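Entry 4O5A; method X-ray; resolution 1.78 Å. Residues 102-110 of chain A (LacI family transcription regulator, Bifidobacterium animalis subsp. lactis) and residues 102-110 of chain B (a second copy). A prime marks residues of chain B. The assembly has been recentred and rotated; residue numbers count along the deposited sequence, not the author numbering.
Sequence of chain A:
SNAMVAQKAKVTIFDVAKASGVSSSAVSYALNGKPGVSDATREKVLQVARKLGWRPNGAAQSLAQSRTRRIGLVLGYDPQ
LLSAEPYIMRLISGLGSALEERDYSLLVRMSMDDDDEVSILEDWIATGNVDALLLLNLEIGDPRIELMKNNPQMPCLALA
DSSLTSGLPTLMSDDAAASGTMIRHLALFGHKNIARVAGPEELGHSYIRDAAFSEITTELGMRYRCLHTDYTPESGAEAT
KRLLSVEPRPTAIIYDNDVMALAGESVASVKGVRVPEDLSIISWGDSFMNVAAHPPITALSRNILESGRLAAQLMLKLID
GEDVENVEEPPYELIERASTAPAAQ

Chain A (102-110) RDYSLLVRM
Chain B, residues 102-110: RDYSLLVRM

Two copies of a LacI family regulator pair their 105-110 strands antiparallel across an exact two-fold axis. The strand axes approach to 4.7 Å, with 149° between their directions. Leu107 faces Leu107′ at the centre, a non-hydrogen-bonded pair with CA-CA 4.7 Å. Backbone phi/psi runs from -101/129 at Leu106 through -102/118 at Leu107 to -112/125 at Val108. Leu106 and Val108′ form a hydrogen-bonded pair: Leu106 N to Val108′ O is 3.0 Å, and Val108′ N to Leu106 O is 2.8 Å. The axis repeats the Leu106 to Val108′ pair as Val108 to Leu106′; Leu107 to Leu107′ lies on the axis and occurs once.

Leu107 is t,p (chi1 -169°, chi2 71°). Its CA-to-CB bond points to one face of the sheet, but the end of the side chain comes nearer the partner strand, and Leu107 CD1 meets Leu107′ CD1 at 3.7 Å. The same methyl fits against the small Ser105′, with Leu107 CD1 to Ser105′ CB 3.6 Å. Leu106 (t,p) and Val108 (t) occupy the other face. Leu106 CB lies 4.3 Å from Val108′ CB, and Val108 CG2 meets Val108′ CG2 at 4.1 Å across the axis.

Arg109 (chi1 to chi3 m,t,p; chi4 168°) leaves its strand sideways, then reaches across. Its stem passes Ser105′ (m), with Arg109 CG to Ser105′ OG 3.2 Å. One guanidinium face is covered by the Tyr104′ and Asp103′ carbonyl oxygens. Arg109 NH2 ends in a salt bridge to Asp103′ OD1 at 3.2 Å. Asp103′ (m) has phi/psi 58/40.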

ATOM      1  N   ARG A 102       0.527  22.609  11.770  1.00 19.40           N
ATOM      2  CA  ARG A 102       1.605  23.535  12.126  1.00 25.10           C
ATOM      3  C   ARG A 102       2.434  23.909  10.900  1.00 26.60           C
ATOM      4  O   ARG A 102       3.544  24.429  11.041  1.00 25.87           O
ATOM      5  CB  ARG A 102       2.563  22.885  13.134  1.00 33.47           C
ATOM      6  CG  ARG A 102       1.923  22.269  14.365  1.00 36.95           C
ATOM      7  CD  ARG A 102       1.812  23.279  15.485  1.00 29.78           C
ATOM      8  NE  ARG A 102       3.094  23.911  15.804  1.00 28.03           N
ATOM      9  CZ  ARG A 102       3.883  23.575  16.824  1.00 33.08           C
ATOM     10  NH1 ARG A 102       3.535  22.604  17.655  1.00 31.00           N
ATOM     11  NH2 ARG A 102       5.023  24.227  17.027  1.00 26.34           N
ATOM     12  N   ASP A 103       1.910  23.611   9.714  1.00 22.17           N
ATOM     13  CA  ASP A 103       2.602  23.922   8.456  1.00 19.23           C
ATOM     14  C   ASP A 103       3.994  23.276   8.368  1.00 28.39           C
ATOM     15  O   ASP A 103       4.963  23.864   7.886  1.00 30.23           O
ATOM     16  CB  ASP A 103       2.635  25.424   8.219  1.00 23.68           C
ATOM     17  CG  ASP A 103       1.244  25.993   8.010  1.00 38.22           C
ATOM     18  OD1 ASP A 103       0.585  25.597   7.020  1.00 36.99           O
ATOM     19  OD2 ASP A 103       0.798  26.804   8.845  1.00 35.42           O
ATOM     20  N   TYR A 104       4.071  22.046   8.851  1.00 23.01           N
ATOM     21  CA  TYR A 104       5.288  21.268   8.782  1.00 20.49           C
ATOM     22  C   TYR A 104       5.193  20.342   7.580  1.00 20.98           C
ATOM     23  O   TYR A 104       4.089  20.030   7.124  1.00 23.26           O
ATOM     24  CB  TYR A 104       5.444  20.442  10.065  1.00 20.55           C
ATOM     25  CG  TYR A 104       6.430  21.046  11.035  1.00 20.75           C
ATOM     26  CD1 TYR A 104       6.168  22.248  11.660  1.00 21.92           C
ATOM     27  CD2 TYR A 104       7.634  20.413  11.312  1.00 22.95           C
ATOM     28  CE1 TYR A 104       7.074  22.812  12.543  1.00 26.84           C
ATOM     29  CE2 TYR A 104       8.547  20.966  12.197  1.00 22.67           C
ATOM     30  CZ  TYR A 104       8.260  22.161  12.803  1.00 25.00           C
ATOM     31  OH  TYR A 104       9.152  22.733  13.678  1.00 29.02           O
ATOM     32  N   SER A 105       6.347  19.900   7.084  1.00 18.08           N
ATOM     33  CA  SER A 105       6.421  18.959   5.960  1.00 18.67           C
ATOM     34  C   SER A 105       7.227  17.743   6.377  1.00 21.26           C
ATOM     35  O   SER A 105       8.006  17.799   7.327  1.00 21.57           O
ATOM     36  CB  SER A 105       7.137  19.587   4.756  1.00 26.04           C
ATOM     37  OG  SER A 105       6.519  20.770   4.308  1.00 33.60           O
ATOM     38  N   LEU A 106       7.063  16.649   5.643  1.00 18.06           N
ATOM     39  CA  LEU A 106       7.883  15.466   5.850  1.00 19.24           C
ATOM     40  C   LEU A 106       8.961  15.447   4.766  1.00 20.95           C
ATOM     41  O   LEU A 106       8.647  15.560   3.570  1.00 22.25           O
ATOM     42  CB  LEU A 106       7.013  14.224   5.700  1.00 22.11           C
ATOM     43  CG  LEU A 106       7.555  12.871   6.152  1.00 28.53           C
ATOM     44  CD1 LEU A 106       7.639  12.823   7.675  1.00 25.44           C
ATOM     45  CD2 LEU A 106       6.664  11.737   5.623  1.00 29.75           C
ATOM     46  N   LEU A 107      10.219  15.299   5.168  1.00 18.16           N
ATOM     47  CA  LEU A 107      11.306  15.213   4.201  1.00 18.91           C
ATOM     48  C   LEU A 107      11.686  13.739   4.071  1.00 20.77           C
ATOM     49  O   LEU A 107      12.107  13.114   5.045  1.00 23.39           O
ATOM     50  CB  LEU A 107      12.507  16.040   4.663  1.00 18.96           C
ATOM     51  CG  LEU A 107      13.601  16.229   3.608  1.00 24.82           C
ATOM     52  CD1 LEU A 107      13.131  17.164   2.499  1.00 26.16           C
ATOM     53  CD2 LEU A 107      14.886  16.745   4.234  1.00 27.29           C
ATOM     54  N   VAL A 108      11.522  13.188   2.873  1.00 16.27           N
ATOM     55  CA  VAL A 108      11.680  11.752   2.670  1.00 19.68           C
ATOM     56  C   VAL A 108      12.896  11.441   1.823  1.00 24.47           C
ATOM     57  O   VAL A 108      13.052  11.964   0.712  1.00 23.30           O
ATOM     58  CB  VAL A 108      10.443  11.150   1.999  1.00 20.97           C
ATOM     59  CG1 VAL A 108      10.660   9.656   1.705  1.00 23.20           C
ATOM     60  CG2 VAL A 108       9.223  11.350   2.873  1.00 24.32           C
ATOM     61  N   ARG A 109      13.770  10.589   2.354  1.00 20.79           N
ATOM     62  CA  ARG A 109      14.849  10.041   1.556  1.00 20.60           C
ATOM     63  C   ARG A 109      14.789   8.519   1.571  1.00 25.66           C
ATOM     64  O   ARG A 109      14.013   7.934   2.317  1.00 26.78           O
ATOM     65  CB  ARG A 109      16.213  10.582   1.996  1.00 24.95           C
ATOM     66  CG  ARG A 109      16.446  11.997   1.476  1.00 28.85           C
ATOM     67  CD  ARG A 109      17.885  12.462   1.576  1.00 30.22           C
ATOM     68  NE  ARG A 109      18.815  11.650   0.809  1.00 29.92           N
ATOM     69  CZ  ARG A 109      20.071  12.010   0.561  1.00 39.88           C
ATOM     70  NH1 ARG A 109      20.524  13.172   1.015  1.00 41.29           N
ATOM     71  NH2 ARG A 109      20.872  11.222  -0.141  1.00 41.05           N
HETATM   72  N   MSE A 110      15.588   7.891   0.727  1.00 24.07           N
HETATM   73  CA  MSE A 110      15.439   6.466   0.468  1.00 28.32           C
HETATM   74  C   MSE A 110      16.796   5.809   0.645  1.00 32.92           C
HETATM   75  O   MSE A 110      17.759   6.181  -0.026  1.00 34.33           O
HETATM   76  CB  MSE A 110      14.917   6.267  -0.969  1.00 30.68           C
HETATM   77  CG  MSE A 110      14.463   4.850  -1.371  1.00 38.61           C
HETATM   78 SE   MSE A 110      12.707   4.321  -0.678  0.32 35.96          SE
HETATM   79  CE  MSE A 110      11.790   6.024  -0.789  1.00 36.68           C
TER
ATOM     80  N   ARG B 102      21.449  11.937  -6.888  1.00 19.40           N
ATOM     81  CA  ARG B 102      21.856  13.343  -6.915  1.00 25.10           C
ATOM     82  C   ARG B 102      21.677  13.992  -5.545  1.00 26.60           C
ATOM     83  O   ARG B 102      21.680  15.221  -5.438  1.00 25.87           O
ATOM     84  CB  ARG B 102      20.988  14.136  -7.902  1.00 33.47           C
ATOM     85  CG  ARG B 102      20.870  13.561  -9.302  1.00 36.95           C
ATOM     86  CD  ARG B 102      21.961  14.091 -10.204  1.00 29.78           C
ATOM     87  NE  ARG B 102      22.012  15.555 -10.227  1.00 28.03           N
ATOM     88  CZ  ARG B 102      21.500  16.327 -11.186  1.00 33.08           C
ATOM     89  NH1 ARG B 102      20.888  15.788 -12.230  1.00 31.00           N
ATOM     90  NH2 ARG B 102      21.616  17.648 -11.109  1.00 26.34           N
ATOM     91  N   ASP B 103      21.487  13.168  -4.517  1.00 22.17           N
ATOM     92  CA  ASP B 103      21.307  13.662  -3.144  1.00 19.23           C
ATOM     93  C   ASP B 103      20.118  14.627  -3.012  1.00 28.39           C
ATOM     94  O   ASP B 103      20.164  15.634  -2.305  1.00 30.23           O
ATOM     95  CB  ASP B 103      22.605  14.251  -2.612  1.00 23.68           C
ATOM     96  CG  ASP B 103      23.686  13.197  -2.472  1.00 38.22           C
ATOM     97  OD1 ASP B 103      23.493  12.252  -1.672  1.00 36.99           O
ATOM     98  OD2 ASP B 103      24.709  13.292  -3.179  1.00 35.42           O
ATOM     99  N   TYR B 104      19.048  14.294  -3.715  1.00 23.01           N
ATOM    100  CA  TYR B 104      17.818  15.054  -3.649  1.00 20.49           C
ATOM    101  C   TYR B 104      16.881  14.356  -2.677  1.00 20.98           C
ATOM    102  O   TYR B 104      17.021  13.154  -2.435  1.00 23.26           O
ATOM    103  CB  TYR B 104      17.175  15.114  -5.041  1.00 20.55           C
ATOM    104  CG  TYR B 104      17.411  16.431  -5.739  1.00 20.75           C
ATOM    105  CD1 TYR B 104      18.676  16.806  -6.142  1.00 21.92           C
ATOM    106  CD2 TYR B 104      16.360  17.305  -5.982  1.00 22.95           C
ATOM    107  CE1 TYR B 104      18.900  18.018  -6.773  1.00 26.84           C
ATOM    108  CE2 TYR B 104      16.572  18.520  -6.617  1.00 22.67           C
ATOM    109  CZ  TYR B 104      17.840  18.866  -7.006  1.00 25.00           C
ATOM    110  OH  TYR B 104      18.076  20.067  -7.630  1.00 29.02           O
ATOM    111  N   SER B 105      15.925  15.110  -2.136  1.00 18.08           N
ATOM    112  CA  SER B 105      14.911  14.573  -1.222  1.00 18.67           C
ATOM    113  C   SER B 105      13.529  14.885  -1.767  1.00 21.26           C
ATOM    114  O   SER B 105      13.363  15.792  -2.580  1.00 21.57           O
ATOM    115  CB  SER B 105      15.010  15.227   0.164  1.00 26.04           C
ATOM    116  OG  SER B 105      16.277  15.065   0.756  1.00 33.60           O
ATOM    117  N   LEU B 106      12.531  14.150  -1.290  1.00 18.06           N
ATOM    118  CA  LEU B 106      11.146  14.447  -1.623  1.00 19.24           C
ATOM    119  C   LEU B 106      10.526  15.187  -0.437  1.00 20.95           C
ATOM    120  O   LEU B 106      10.612  14.715   0.708  1.00 22.25           O
ATOM    121  CB  LEU B 106      10.393  13.138  -1.833  1.00 22.11           C
ATOM    122  CG  LEU B 106       9.008  13.165  -2.473  1.00 28.53           C
ATOM    123  CD1 LEU B 106       9.121  13.523  -3.952  1.00 25.44           C
ATOM    124  CD2 LEU B 106       8.314  11.807  -2.296  1.00 29.75           C
ATOM    125  N   LEU B 107       9.902  16.330  -0.699  1.00 18.16           N
ATOM    126  CA  LEU B 107       9.234  17.074   0.361  1.00 18.91           C
ATOM    127  C   LEU B 107       7.737  16.792   0.244  1.00 20.77           C
ATOM    128  O   LEU B 107       7.119  17.109  -0.774  1.00 23.39           O
ATOM    129  CB  LEU B 107       9.512  18.573   0.228  1.00 18.96           C
ATOM    130  CG  LEU B 107       9.075  19.416   1.430  1.00 24.82           C
ATOM    131  CD1 LEU B 107       9.973  19.154   2.633  1.00 26.16           C
ATOM    132  CD2 LEU B 107       9.059  20.896   1.085  1.00 27.29           C
ATOM    133  N   VAL B 108       7.164  16.186   1.278  1.00 16.27           N
ATOM    134  CA  VAL B 108       5.787  15.707   1.210  1.00 19.68           C
ATOM    135  C   VAL B 108       4.878  16.499   2.125  1.00 24.47           C
ATOM    136  O   VAL B 108       5.137  16.629   3.329  1.00 23.30           O
ATOM    137  CB  VAL B 108       5.699  14.226   1.586  1.00 20.97           C
ATOM    138  CG1 VAL B 108       4.235  13.757   1.603  1.00 23.20           C
ATOM    139  CG2 VAL B 108       6.516  13.390   0.623  1.00 24.32           C
ATOM    140  N   ARG B 109       3.807  17.040   1.551  1.00 20.79           N
ATOM    141  CA  ARG B 109       2.751  17.625   2.353  1.00 20.60           C
ATOM    142  C   ARG B 109       1.419  16.959   2.030  1.00 25.66           C
ATOM    143  O   ARG B 109       1.326  16.178   1.091  1.00 26.78           O
ATOM    144  CB  ARG B 109       2.700  19.148   2.205  1.00 24.95           C
ATOM    145  CG  ARG B 109       3.798  19.825   3.020  1.00 28.85           C
ATOM    146  CD  ARG B 109       3.604  21.318   3.197  1.00 30.22           C
ATOM    147  NE  ARG B 109       2.381  21.668   3.899  1.00 29.92           N
ATOM    148  CZ  ARG B 109       2.128  22.886   4.370  1.00 39.88           C
ATOM    149  NH1 ARG B 109       3.027  23.850   4.217  1.00 41.29           N
ATOM    150  NH2 ARG B 109       0.990  23.145   4.997  1.00 41.05           N
HETATM  151  N   MSE B 110       0.406  17.252   2.826  1.00 24.07           N
HETATM  152  CA  MSE B 110      -0.834  16.492   2.776  1.00 28.32           C
HETATM  153  C   MSE B 110      -1.984  17.474   2.645  1.00 32.92           C
HETATM  154  O   MSE B 110      -2.153  18.350   3.493  1.00 34.33           O
HETATM  155  CB  MSE B 110      -0.968  15.660   4.068  1.00 30.68           C
HETATM  156  CG  MSE B 110      -2.088  14.603   4.120  1.00 38.61           C
HETATM  157 SE   MSE B 110      -1.715  12.958   3.120  0.32 35.96          SE
HETATM  158  CE  MSE B 110       0.188  12.805   3.449  1.00 36.68           C
TER